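Local coordinates for putative capsular polysaccharide biosynthesis protein (Streptococcus pneumoniae serotype 4, PDB 6EWJ) that probably transfers amino groups to sugars as a pyridoxal phosphate-dependent aminotransferase of the DegT/DnrJ/EryC1 family, serving teichoic acid biosynthesis, at residues Pro16-Glu21 / Leu385-Ser390; Arg287-Val292 / Ser316-Tyr321; Thr25-Thr30 / Thr267-Ser272. One frame throughout, in Å; residues are numbered along the deposited sequence.

Interaction 1 of 3, residues Pro16-Glu21 / Leu385-Ser390; sequences PPDITE and LHTKLS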
ATOM      1  N   PRO A  16     -10.550  -4.974  20.408  1.00 27.23           N
ATOM      2  CA  PRO A  16      -9.399  -4.141  20.781  1.00 28.36           C
ATOM      3  C   PRO A  16      -8.138  -4.910  20.527  1.00 28.55           C
ATOM      4  O   PRO A  16      -8.177  -6.134  20.546  1.00 28.79           O
ATOM      5  CB  PRO A  16      -9.589  -3.919  22.287  1.00 29.69           C
ATOM      6  CG  PRO A  16     -10.272  -5.181  22.747  1.00 29.70           C
ATOM      7  CD  PRO A  16     -11.150  -5.627  21.582  1.00 28.50           C
ATOM      8  N   PRO A  17      -7.015  -4.204  20.308  1.00 28.93           N
ATOM      9  CA  PRO A  17      -5.771  -4.877  20.050  1.00 28.42           C
ATOM     10  C   PRO A  17      -5.164  -5.438  21.337  1.00 28.89           C
ATOM     11  O   PRO A  17      -5.367  -4.876  22.415  1.00 29.19           O
ATOM     12  CB  PRO A  17      -4.903  -3.742  19.470  1.00 28.78           C
ATOM     13  CG  PRO A  17      -5.340  -2.544  20.218  1.00 29.37           C
ATOM     14  CD  PRO A  17      -6.840  -2.736  20.371  1.00 29.30           C
ATOM     15  N   ASP A  18      -4.444  -6.551  21.211  1.00 27.86           N
ATOM     16  CA  ASP A  18      -3.749  -7.169  22.330  1.00 28.51           C
ATOM     17  C   ASP A  18      -2.246  -6.990  22.108  1.00 28.59           C
ATOM     18  O   ASP A  18      -1.613  -7.809  21.445  1.00 28.40           O
ATOM     19  CB  ASP A  18      -4.112  -8.660  22.426  1.00 28.21           C
ATOM     20  CG  ASP A  18      -3.655  -9.304  23.748  1.00 29.24           C
ATOM     21  OD1 ASP A  18      -2.651  -8.825  24.354  1.00 28.59           O
ATOM     22  OD2 ASP A  18      -4.294 -10.301  24.157  1.00 28.49           O
ATOM     23  N   ILE A  19      -1.724  -5.872  22.587  1.00 29.47           N
ATOM     24  CA  ILE A  19      -0.320  -5.515  22.418  1.00 29.82           C
ATOM     25  C   ILE A  19       0.295  -5.454  23.803  1.00 31.74           C
ATOM     26  O   ILE A  19      -0.270  -4.827  24.698  1.00 32.70           O
ATOM     27  CB  ILE A  19      -0.166  -4.135  21.729  1.00 29.93           C
ATOM     28  CG1 ILE A  19      -0.981  -4.048  20.419  1.00 28.89           C
ATOM     29  CG2 ILE A  19       1.299  -3.797  21.514  1.00 30.40           C
ATOM     30  CD1 ILE A  19      -0.570  -5.029  19.327  1.00 27.79           C
ATOM     31  N   THR A  20       1.466  -6.086  23.975  1.00 31.85           N
ATOM     32  CA  THR A  20       2.170  -6.109  25.255  1.00 32.83           C
ATOM     33  C   THR A  20       3.496  -5.362  25.117  1.00 32.72           C
ATOM     34  O   THR A  20       3.896  -4.963  24.012  1.00 31.06           O
ATOM     35  CB  THR A  20       2.462  -7.548  25.728  1.00 33.40           C
ATOM     36  OG1 THR A  20       3.401  -8.169  24.840  1.00 33.59           O
ATOM     37  CG2 THR A  20       1.181  -8.375  25.813  1.00 33.52           C
ATOM     38  N   GLU A  21       4.208  -5.230  26.227  1.00 34.10           N
ATOM     39  CA  GLU A  21       5.537  -4.614  26.185  1.00 34.63           C
ATOM     40  C   GLU A  21       6.545  -5.286  25.232  1.00 31.93           C
ATOM     41  O   GLU A  21       7.466  -4.621  24.768  1.00 30.62           O
ATOM     42  CB  GLU A  21       6.126  -4.481  27.605  1.00 38.07           C
ATOM     43  CG  GLU A  21       5.372  -3.482  28.497  1.00 40.75           C
ATOM     44  CD  GLU A  21       5.405  -2.042  28.003  1.00 42.41           C
ATOM     45  OE1 GLU A  21       6.456  -1.597  27.463  1.00 43.47           O
ATOM     46  OE2 GLU A  21       4.355  -1.363  28.108  1.00 44.88           O
ATOM     47  N   LEU A 385     -15.031 -11.647  20.254  1.00 22.79           N
ATOM     48  CA  LEU A 385     -14.098 -12.784  20.446  1.00 23.46           C
ATOM     49  C   LEU A 385     -12.682 -12.265  20.245  1.00 24.27           C
ATOM     50  O   LEU A 385     -12.222 -12.090  19.114  1.00 23.80           O
ATOM     51  CB  LEU A 385     -14.386 -13.923  19.478  1.00 22.83           C
ATOM     52  CG  LEU A 385     -13.547 -15.209  19.624  1.00 23.18           C
ATOM     53  CD1 LEU A 385     -13.609 -15.781  21.014  1.00 23.91           C
ATOM     54  CD2 LEU A 385     -13.971 -16.252  18.604  1.00 22.97           C
ATOM     55  N   HIS A 386     -12.024 -11.995  21.370  1.00 25.80           N
ATOM     56  CA  HIS A 386     -10.680 -11.497  21.383  1.00 26.26           C
ATOM     57  C   HIS A 386     -10.108 -11.787  22.765  1.00 27.96           C
ATOM     58  O   HIS A 386     -10.840 -12.130  23.711  1.00 28.11           O
ATOM     59  CB  HIS A 386     -10.682  -9.987  21.116  1.00 25.90           C
ATOM     60  CG  HIS A 386     -11.571  -9.202  22.032  1.00 27.23           C
ATOM     61  ND1 HIS A 386     -11.182  -8.792  23.290  1.00 28.78           N
ATOM     62  CD2 HIS A 386     -12.832  -8.735  21.867  1.00 27.46           C
ATOM     63  CE1 HIS A 386     -12.156  -8.096  23.852  1.00 29.44           C
ATOM     64  NE2 HIS A 386     -13.177  -8.061  23.011  1.00 28.31           N
ATOM     65  N   THR A 387      -8.803 -11.562  22.885  1.00 29.26           N
ATOM     66  CA  THR A 387      -8.056 -12.059  24.052  1.00 31.09           C
ATOM     67  C   THR A 387      -8.006 -11.091  25.232  1.00 32.75           C
ATOM     68  O   THR A 387      -7.352 -11.377  26.209  1.00 33.75           O
ATOM     69  CB  THR A 387      -6.641 -12.435  23.614  1.00 31.32           C
ATOM     70  OG1 THR A 387      -6.099 -11.383  22.800  1.00 30.05           O
ATOM     71  CG2 THR A 387      -6.710 -13.714  22.798  1.00 30.91           C
ATOM     72  N   LYS A 388      -8.649  -9.929  25.105  1.00 32.91           N
ATOM     73  CA  LYS A 388      -8.871  -9.034  26.224  1.00 34.92           C
ATOM     74  C   LYS A 388     -10.190  -9.292  26.969  1.00 35.47           C
ATOM     75  O   LYS A 388     -10.418  -8.697  28.019  1.00 36.61           O
ATOM     76  CB  LYS A 388      -8.809  -7.567  25.754  1.00 36.10           C
ATOM     77  CG  LYS A 388      -7.565  -7.203  24.924  1.00 35.77           C
ATOM     78  CD  LYS A 388      -6.292  -7.205  25.746  1.00 37.24           C
ATOM     79  CE  LYS A 388      -6.159  -5.986  26.637  1.00 38.32           C
ATOM     80  NZ  LYS A 388      -4.799  -5.987  27.250  1.00 38.99           N
ATOM     81  N   LEU A 389     -11.032 -10.187  26.459  1.00 34.57           N
ATOM     82  CA  LEU A 389     -12.256 -10.591  27.170  1.00 36.17           C
ATOM     83  C   LEU A 389     -11.935 -11.370  28.456  1.00 37.65           C
ATOM     84  O   LEU A 389     -11.203 -12.351  28.414  1.00 38.23           O
ATOM     85  CB  LEU A 389     -13.131 -11.500  26.300  1.00 35.53           C
ATOM     86  CG  LEU A 389     -13.877 -10.902  25.121  1.00 35.02           C
ATOM     87  CD1 LEU A 389     -14.528 -12.020  24.317  1.00 34.69           C
ATOM     88  CD2 LEU A 389     -14.920  -9.903  25.592  1.00 35.65           C
ATOM     89  N   SER A 390     -12.495 -10.939  29.574  1.00 38.87           N
ATOM     90  CA  SER A 390     -12.474 -11.741  30.793  1.00 40.68           C
ATOM     91  C   SER A 390     -13.577 -12.821  30.739  1.00 40.26           C
ATOM     92  O   SER A 390     -14.590 -12.668  30.052  1.00 38.70           O
ATOM     93  CB  SER A 390     -12.713 -10.852  32.009  1.00 42.30           C
ATOM     94  OG  SER A 390     -14.040 -10.334  31.990  1.00 43.48           O
TER
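Pro16, Lys388 and Asp18 show how two loops far apart in sequence can be joined by one ring contact, one aliphatic contact and one hydrogen bond. Pro16 sets CD over the centre of the His386 imidazole, with CG beside it, in a CH-pi contact: CD stands 3.4 Å from the centroid of the His386 ring, 4° off the normal. Leu389 CG lies on the opposite face, offset toward the rim, so the imidazole is flanked on both faces, and His386 NE2 is tied to the carbonyl of Pro13. The Lys388 chain, bent at chi2 and chi3, curls past the Pro16 ring and the Asp18 carboxylate; its CG lies 4.0 Å from Pro16 CG, and its CD passes Asp18 CG at 3.9 Å. Asp18 reaches across with CG anti to its backbone N (chi1 -168°) and takes a short hydrogen bond of 2.5 Å from Thr387 OG1 on the anti lone pair of OD2. The other carboxylate oxygen, OD1, makes a salt bridge with Arg280, while the Lys388 ammonium stays beyond salt-bridge range of it. Around this surface contact, helix 268-299 lies against both loops; residues 16-21 lead into helix 21-31, and residues 385-390 turn from strand 380-383 into helix 391-409.

Interaction 2 of 3, residues Arg287-Val292 / Ser316-Tyr321; sequences RRKDIV and SSRHLY
Beside the cofactor pocket, a loop carrying His319 is gripped by helix 268-299, a worked example of an arginine holding an active-site loop by its carbonyls. His319 itself points away from the helix, and its ring meets that of His179, a pyridoxal phosphate-binding residue, with the planes at about 45°; its ND1 is hydrogen-bonded to Asn206. The grip comes from Arg288, whose chain runs extended from CG to NE and delivers NH1 to the loop backbone. Arg288 NH1 donates to Arg318 O at 2.9 Å, a fairly straight bond (157°) that meets a lone pair in the carbonyl plane and lies near the guanidinium plane. A second, weak bond runs from the same NH1 to His319 O at 3.3 Å, so one nitrogen spans two successive carbonyls, and NH1 also has a weak bond to the carbonyl of Leu385.

Arg318 answers from the loop. Its extended chain lies along the helix surface, pressing CD to 3.4 Å from Lys289 CA, and the side chain of Lys289 runs beside it in the same direction. Lys289 CG sits over the centre of the Arg318 guanidinium face, 3.9 Å above the plane. The nearby like charges are probably eased by Glu315, which forms a salt bridge with Arg318. At the guanidinium edge lies Val292, whose CG2 touches Arg318 CD, at 3.8 Å, and also Tyr321 CD1; the Tyr321 hydroxyl is hydrogen-bonded to Asp296. The Arg318 backbone N closes an ST turn on Ser316 OG. This ST turn leads into a loop that backs the cofactor pocket, consistent with a DegT/DnrJ/EryC1 aminotransferase.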
ATOM      1  N   ARG A 287      -6.355 -19.205  24.400  1.00 31.30           N
ATOM      2  CA  ARG A 287      -7.351 -18.333  25.032  1.00 32.04           C
ATOM      3  C   ARG A 287      -8.639 -18.217  24.201  1.00 30.88           C
ATOM      4  O   ARG A 287      -9.739 -18.331  24.753  1.00 32.43           O
ATOM      5  CB  ARG A 287      -6.800 -16.934  25.307  1.00 32.58           C
ATOM      6  CG  ARG A 287      -7.768 -15.991  26.035  1.00 33.20           C
ATOM      7  CD  ARG A 287      -8.264 -16.519  27.371  1.00 35.10           C
ATOM      8  NE  ARG A 287      -9.300 -15.641  27.915  1.00 36.14           N
ATOM      9  CZ  ARG A 287     -10.327 -16.014  28.689  1.00 37.46           C
ATOM     10  NH1 ARG A 287     -10.485 -17.285  29.085  1.00 39.11           N
ATOM     11  NH2 ARG A 287     -11.194 -15.098  29.118  1.00 37.91           N
ATOM     12  N   ARG A 288      -8.519 -18.096  22.886  1.00 29.61           N
ATOM     13  CA  ARG A 288      -9.714 -18.013  22.022  1.00 29.03           C
ATOM     14  C   ARG A 288     -10.548 -19.319  22.075  1.00 29.79           C
ATOM     15  O   ARG A 288     -11.798 -19.298  22.070  1.00 29.13           O
ATOM     16  CB  ARG A 288      -9.338 -17.693  20.582  1.00 27.65           C
ATOM     17  CG  ARG A 288      -8.776 -16.306  20.456  1.00 27.01           C
ATOM     18  CD  ARG A 288      -8.329 -15.955  19.040  1.00 25.95           C
ATOM     19  NE  ARG A 288      -8.169 -14.498  18.935  1.00 25.25           N
ATOM     20  CZ  ARG A 288      -9.099 -13.626  18.519  1.00 24.55           C
ATOM     21  NH1 ARG A 288     -10.307 -14.012  18.108  1.00 23.75           N
ATOM     22  NH2 ARG A 288      -8.803 -12.342  18.485  1.00 24.18           N
ATOM     23  N   LYS A 289      -9.843 -20.446  22.119  1.00 30.54           N
ATOM     24  CA  LYS A 289     -10.484 -21.749  22.285  1.00 31.64           C
ATOM     25  C   LYS A 289     -11.337 -21.786  23.556  1.00 32.20           C
ATOM     26  O   LYS A 289     -12.517 -22.163  23.521  1.00 32.51           O
ATOM     27  CB  LYS A 289      -9.424 -22.857  22.285  1.00 32.85           C
ATOM     28  CG  LYS A 289     -10.046 -24.238  22.424  1.00 34.18           C
ATOM     29  CD  LYS A 289      -8.999 -25.317  22.677  1.00 35.80           C
ATOM     30  CE  LYS A 289      -9.350 -26.587  21.869  1.00 36.50           C
ATOM     31  NZ  LYS A 289      -8.188 -27.533  21.771  1.00 37.29           N
ATOM     32  N   ASP A 290     -10.728 -21.397  24.669  1.00 32.56           N
ATOM     33  CA  ASP A 290     -11.405 -21.358  25.970  1.00 32.89           C
ATOM     34  C   ASP A 290     -12.628 -20.442  25.976  1.00 31.88           C
ATOM     35  O   ASP A 290     -13.629 -20.779  26.614  1.00 32.09           O
ATOM     36  CB  ASP A 290     -10.449 -20.899  27.061  1.00 34.04           C
ATOM     37  CG  ASP A 290      -9.279 -21.860  27.291  1.00 34.88           C
ATOM     38  OD1 ASP A 290      -9.236 -22.985  26.746  1.00 34.86           O
ATOM     39  OD2 ASP A 290      -8.351 -21.433  28.008  1.00 36.37           O
ATOM     40  N   ILE A 291     -12.545 -19.275  25.318  1.00 30.46           N
ATOM     41  CA  ILE A 291     -13.704 -18.383  25.209  1.00 29.68           C
ATOM     42  C   ILE A 291     -14.783 -19.048  24.366  1.00 28.78           C
ATOM     43  O   ILE A 291     -15.947 -18.991  24.734  1.00 29.32           O
ATOM     44  CB  ILE A 291     -13.340 -16.999  24.617  1.00 29.19           C
ATOM     45  CG1 ILE A 291     -12.451 -16.238  25.609  1.00 29.72           C
ATOM     46  CG2 ILE A 291     -14.596 -16.170  24.306  1.00 28.93           C
ATOM     47  CD1 ILE A 291     -11.639 -15.156  24.978  1.00 28.75           C
ATOM     48  N   VAL A 292     -14.407 -19.649  23.238  1.00 27.75           N
ATOM     49  CA  VAL A 292     -15.395 -20.264  22.347  1.00 27.83           C
ATOM     50  C   VAL A 292     -16.100 -21.413  23.042  1.00 29.42           C
ATOM     51  O   VAL A 292     -17.324 -21.515  22.994  1.00 29.10           O
ATOM     52  CB  VAL A 292     -14.805 -20.693  20.988  1.00 26.99           C
ATOM     53  CG1 VAL A 292     -15.734 -21.613  20.226  1.00 26.52           C
ATOM     54  CG2 VAL A 292     -14.536 -19.449  20.119  1.00 26.43           C
ATOM     55  N   SER A 316     -10.743 -24.468  13.817  1.00 23.76           N
ATOM     56  CA  SER A 316     -10.710 -23.036  13.505  1.00 22.27           C
ATOM     57  C   SER A 316      -9.759 -22.289  14.401  1.00 22.02           C
ATOM     58  O   SER A 316      -9.579 -22.659  15.544  1.00 22.59           O
ATOM     59  CB  SER A 316     -12.138 -22.435  13.642  1.00 22.26           C
ATOM     60  OG  SER A 316     -12.130 -21.011  13.481  1.00 21.88           O
ATOM     61  N   SER A 317      -9.137 -21.230  13.858  1.00 21.06           N
ATOM     62  CA  SER A 317      -8.358 -20.255  14.664  1.00 20.97           C
ATOM     63  C   SER A 317      -9.219 -19.406  15.587  1.00 20.86           C
ATOM     64  O   SER A 317      -8.690 -18.696  16.414  1.00 20.55           O
ATOM     65  CB  SER A 317      -7.505 -19.341  13.758  1.00 20.26           C
ATOM     66  OG  SER A 317      -8.333 -18.719  12.775  1.00 19.81           O
ATOM     67  N   ARG A 318     -10.549 -19.456  15.406  1.00 21.23           N
ATOM     68  CA  ARG A 318     -11.528 -18.843  16.297  1.00 21.71           C
ATOM     69  C   ARG A 318     -11.392 -17.331  16.292  1.00 21.14           C
ATOM     70  O   ARG A 318     -11.112 -16.696  17.335  1.00 20.88           O
ATOM     71  CB  ARG A 318     -11.453 -19.430  17.695  1.00 23.32           C
ATOM     72  CG  ARG A 318     -11.809 -20.922  17.711  1.00 24.32           C
ATOM     73  CD  ARG A 318     -11.580 -21.548  19.060  1.00 25.72           C
ATOM     74  NE  ARG A 318     -11.942 -22.965  19.083  1.00 26.41           N
ATOM     75  CZ  ARG A 318     -11.172 -23.989  18.698  1.00 27.17           C
ATOM     76  NH1 ARG A 318      -9.941 -23.771  18.191  1.00 27.57           N
ATOM     77  NH2 ARG A 318     -11.641 -25.227  18.800  1.00 27.56           N
ATOM     78  N   HIS A 319     -11.514 -16.790  15.088  1.00 20.18           N
ATOM     79  CA  HIS A 319     -11.405 -15.312  14.869  1.00 19.83           C
ATOM     80  C   HIS A 319     -12.696 -14.516  15.134  1.00 19.61           C
ATOM     81  O   HIS A 319     -12.667 -13.503  15.821  1.00 20.01           O
ATOM     82  CB  HIS A 319     -10.931 -15.034  13.442  1.00 19.11           C
ATOM     83  CG  HIS A 319     -10.933 -13.585  13.123  1.00 18.57           C
ATOM     84  ND1 HIS A 319     -10.296 -12.660  13.918  1.00 18.81           N
ATOM     85  CD2 HIS A 319     -11.625 -12.885  12.207  1.00 18.35           C
ATOM     86  CE1 HIS A 319     -10.563 -11.453  13.468  1.00 18.28           C
ATOM     87  NE2 HIS A 319     -11.352 -11.569  12.421  1.00 18.15           N
ATOM     88  N   LEU A 320     -13.823 -15.034  14.660  1.00 19.04           N
ATOM     89  CA  LEU A 320     -15.150 -14.446  14.965  1.00 18.84           C
ATOM     90  C   LEU A 320     -16.108 -15.448  15.584  1.00 19.66           C
ATOM     91  O   LEU A 320     -16.180 -16.624  15.139  1.00 19.44           O
ATOM     92  CB  LEU A 320     -15.791 -13.947  13.692  1.00 18.29           C
ATOM     93  CG  LEU A 320     -15.023 -12.813  12.959  1.00 17.49           C
ATOM     94  CD1 LEU A 320     -15.694 -12.601  11.621  1.00 17.21           C
ATOM     95  CD2 LEU A 320     -14.960 -11.532  13.766  1.00 17.66           C
ATOM     96  N   TYR A 321     -16.873 -14.985  16.572  1.00 19.93           N
ATOM     97  CA  TYR A 321     -17.953 -15.764  17.090  1.00 20.46           C
ATOM     98  C   TYR A 321     -19.266 -15.381  16.402  1.00 20.22           C
ATOM     99  O   TYR A 321     -20.096 -14.616  16.915  1.00 20.16           O
ATOM    100  CB  TYR A 321     -18.059 -15.664  18.607  1.00 21.37           C
ATOM    101  CG  TYR A 321     -18.814 -16.823  19.196  1.00 22.10           C
ATOM    102  CD1 TYR A 321     -18.216 -18.073  19.286  1.00 22.42           C
ATOM    103  CD2 TYR A 321     -20.130 -16.686  19.624  1.00 22.86           C
ATOM    104  CE1 TYR A 321     -18.914 -19.151  19.811  1.00 23.04           C
ATOM    105  CE2 TYR A 321     -20.845 -17.759  20.192  1.00 23.34           C
ATOM    106  CZ  TYR A 321     -20.233 -18.981  20.252  1.00 23.62           C
ATOM    107  OH  TYR A 321     -20.912 -20.010  20.789  1.00 24.27           O
TER

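Interaction 3 of 3, residues Thr25-Thr30 / Thr267-Ser272; sequences TEVVDT and TDIMAS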
ATOM      1  N   THR A  25       8.932  -3.245  22.687  1.00 25.58           N
ATOM      2  CA  THR A  25      10.395  -3.340  22.690  1.00 26.27           C
ATOM      3  C   THR A  25      10.955  -3.742  21.339  1.00 25.36           C
ATOM      4  O   THR A  25      11.957  -3.195  20.909  1.00 25.04           O
ATOM      5  CB  THR A  25      10.877  -4.297  23.772  1.00 27.32           C
ATOM      6  N   GLU A  26      10.296  -4.690  20.661  1.00 24.99           N
ATOM      7  CA  GLU A  26      10.741  -5.164  19.345  1.00 24.52           C
ATOM      8  C   GLU A  26      10.648  -4.028  18.309  1.00 23.74           C
ATOM      9  O   GLU A  26      11.560  -3.848  17.497  1.00 23.75           O
ATOM     10  CB  GLU A  26       9.933  -6.373  18.888  1.00 24.71           C
ATOM     11  CG  GLU A  26      10.533  -7.109  17.703  1.00 24.80           C
ATOM     12  CD  GLU A  26      11.855  -7.745  18.029  1.00 26.15           C
ATOM     13  OE1 GLU A  26      11.971  -8.313  19.119  1.00 27.63           O
ATOM     14  OE2 GLU A  26      12.796  -7.661  17.217  1.00 26.48           O
ATOM     15  N   VAL A  27       9.560  -3.267  18.362  1.00 23.16           N
ATOM     16  CA  VAL A  27       9.376  -2.113  17.462  1.00 22.19           C
ATOM     17  C   VAL A  27      10.411  -1.050  17.763  1.00 22.94           C
ATOM     18  O   VAL A  27      11.027  -0.536  16.842  1.00 22.42           O
ATOM     19  CB  VAL A  27       7.927  -1.559  17.540  1.00 21.73           C
ATOM     20  CG1 VAL A  27       7.841  -0.154  16.964  1.00 21.50           C
ATOM     21  CG2 VAL A  27       6.972  -2.479  16.794  1.00 20.61           C
ATOM     22  N   VAL A  28      10.640  -0.775  19.046  1.00 24.11           N
ATOM     23  CA  VAL A  28      11.708   0.133  19.465  1.00 25.00           C
ATOM     24  C   VAL A  28      13.080  -0.270  18.931  1.00 25.15           C
ATOM     25  O   VAL A  28      13.837   0.585  18.436  1.00 25.10           O
ATOM     26  CB  VAL A  28      11.749   0.276  20.976  1.00 26.16           C
ATOM     27  N   ASP A  29      13.381  -1.564  18.998  1.00 25.05           N
ATOM     28  CA  ASP A  29      14.619  -2.128  18.458  1.00 25.33           C
ATOM     29  C   ASP A  29      14.781  -1.826  16.959  1.00 24.59           C
ATOM     30  O   ASP A  29      15.851  -1.402  16.512  1.00 24.35           O
ATOM     31  CB  ASP A  29      14.681  -3.642  18.699  1.00 25.51           C
ATOM     32  CG  ASP A  29      15.827  -4.291  17.998  1.00 25.43           C
ATOM     33  OD1 ASP A  29      15.699  -4.746  16.857  1.00 24.51           O
ATOM     34  OD2 ASP A  29      16.890  -4.320  18.584  1.00 26.86           O
ATOM     35  N   THR A  30      13.720  -2.030  16.204  1.00 23.90           N
ATOM     36  CA  THR A  30      13.718  -1.657  14.800  1.00 23.81           C
ATOM     37  C   THR A  30      13.971  -0.143  14.578  1.00 24.32           C
ATOM     38  O   THR A  30      14.761   0.246  13.686  1.00 23.86           O
ATOM     39  CB  THR A  30      12.411  -2.118  14.117  1.00 23.19           C
ATOM     40  OG1 THR A  30      12.593  -3.439  13.633  1.00 22.75           O
ATOM     41  CG2 THR A  30      12.046  -1.241  12.874  1.00 22.35           C
ATOM     42  N   THR A 267       6.883  -2.987   6.302  1.00 16.65           N
ATOM     43  CA  THR A 267       8.008  -2.392   6.973  1.00 17.19           C
ATOM     44  C   THR A 267       8.467  -3.317   8.123  1.00 17.58           C
ATOM     45  O   THR A 267       7.671  -4.109   8.662  1.00 16.80           O
ATOM     46  CB  THR A 267       7.667  -1.044   7.609  1.00 17.41           C
ATOM     47  OG1 THR A 267       6.649  -1.224   8.595  1.00 17.36           O
ATOM     48  CG2 THR A 267       7.192   0.003   6.590  1.00 17.12           C
ATOM     49  N   ASP A 268       9.704  -3.123   8.539  1.00 17.98           N
ATOM     50  CA  ASP A 268      10.231  -3.834   9.710  1.00 18.81           C
ATOM     51  C   ASP A 268       9.552  -3.415  11.019  1.00 18.77           C
ATOM     52  O   ASP A 268       9.601  -4.126  12.008  1.00 17.95           O
ATOM     53  CB  ASP A 268      11.777  -3.674   9.804  1.00 19.70           C
ATOM     54  CG  ASP A 268      12.535  -4.783   9.075  1.00 20.10           C
ATOM     55  OD1 ASP A 268      11.989  -5.463   8.171  1.00 19.82           O
ATOM     56  OD2 ASP A 268      13.699  -4.991   9.421  1.00 20.98           O
ATOM     57  N   ILE A 269       8.927  -2.218  10.996  1.00 19.25           N
ATOM     58  CA  ILE A 269       8.122  -1.743  12.107  1.00 19.52           C
ATOM     59  C   ILE A 269       6.964  -2.721  12.319  1.00 19.27           C
ATOM     60  O   ILE A 269       6.807  -3.316  13.416  1.00 19.18           O
ATOM     61  CB  ILE A 269       7.617  -0.316  11.892  1.00 19.77           C
ATOM     62  CG1 ILE A 269       8.796   0.651  11.958  1.00 20.25           C
ATOM     63  CG2 ILE A 269       6.591   0.066  12.957  1.00 20.10           C
ATOM     64  CD1 ILE A 269       8.495   2.045  11.461  1.00 20.74           C
ATOM     65  N   MET A 270       6.229  -2.968  11.236  1.00 19.34           N
ATOM     66  CA  MET A 270       5.116  -3.955  11.241  1.00 19.23           C
ATOM     67  C   MET A 270       5.644  -5.375  11.456  1.00 19.13           C
ATOM     68  O   MET A 270       5.025  -6.168  12.219  1.00 18.87           O
ATOM     69  CB  MET A 270       4.367  -3.917   9.927  1.00 19.46           C
ATOM     70  CG  MET A 270       3.239  -2.866   9.868  1.00 20.20           C
ATOM     71  SD  MET A 270       3.727  -1.281  10.490  1.00 23.00           S
ATOM     72  CE  MET A 270       4.820  -0.758   9.268  1.00 24.23           C
ATOM     73  N   ALA A 271       6.766  -5.734  10.787  1.00 18.69           N
ATOM     74  CA  ALA A 271       7.290  -7.117  10.947  1.00 19.24           C
ATOM     75  C   ALA A 271       7.673  -7.400  12.417  1.00 19.50           C
ATOM     76  O   ALA A 271       7.532  -8.536  12.915  1.00 19.91           O
ATOM     77  CB  ALA A 271       8.458  -7.408  10.018  1.00 19.74           C
ATOM     78  N   SER A 272       8.124  -6.346  13.114  1.00 19.58           N
ATOM     79  CA  SER A 272       8.501  -6.434  14.544  1.00 20.13           C
ATOM     80  C   SER A 272       7.290  -6.900  15.368  1.00 20.11           C
ATOM     81  O   SER A 272       7.400  -7.816  16.179  1.00 20.76           O
ATOM     82  CB  SER A 272       9.057  -5.107  15.053  1.00 20.58           C
ATOM     83  OG  SER A 272      10.403  -4.905  14.635  1.00 20.93           O
TER
HETATM   84  O   HOH W   1      14.732  -3.440  11.616  1.00 15.47           O
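Thr30 and Ser272 meet hydroxyl to hydroxyl at the heart of this helix pair, with Thr30 OG1 2.8 Å from Ser272 OG. Thr30 CG2, anti to its backbone N, turns instead to the start of the other helix and rests 3.9 Å from Ile269 CG1. One turn earlier, Val27 CG2 fits between Ile269 O, at 3.5 Å, and Ser272 CB, while its other methyl faces the Ile269 side chain. Glu26 adds its aliphatic part: CG lies 3.6 Å from Ser272 CB, and the chain bends at chi2 beyond that point.

The next shell fixes the polar groups. Ser272 OG donates to Asp268 O at 2.9 Å, in the carbonyl plane, and the same carbonyl accepts Ser272 N, so one oxygen holds both the helix turn and the serine hydroxyl. A water bridges the helices: it accepts from Thr30 OG1 and donates to Asp268 OD2, each at 2.9 Å. The Asp268 carboxylate is also held by the backbone N atoms of Thr42 and Lys41, at the beginning of helix 40-53. Thr267 stands at the N-cap, where its side chain accepts from Met270 N.

Farther out, Val28 packs on Ile24 and Ile269 on Ala210, both of the second subunit, and Met270 meets its own counterpart there. Two segments crossing at 156°, with axes 8.4 Å apart, form a close, nearly antiparallel helix pair in which the Thr30 and Ser272 hydroxyls meet, here part of the interface between the two subunits.

Helix 268-299 is the common thread: interaction 3 uses its first turn and interaction 2 a later part, their centres about 27 Å apart and their nearest atoms about 16 Å. The centre of interaction 1 is about 13 Å from that of interaction 2 and about 19 Å from that of interaction 3. It touches interaction 2 through a probable hydrogen bond from Arg287 NH2 to Leu389 O (2.8 Å), and runs on in sequence toward interaction 3. Interaction 2 is nearest the cofactor site, with the side chain of His319 about 4 Å from that of Lys205, the predicted attachment point; the side chain of Pro17 is about 10 Å from that of Lys205. Interactions 1 and 3 both reach the second subunit.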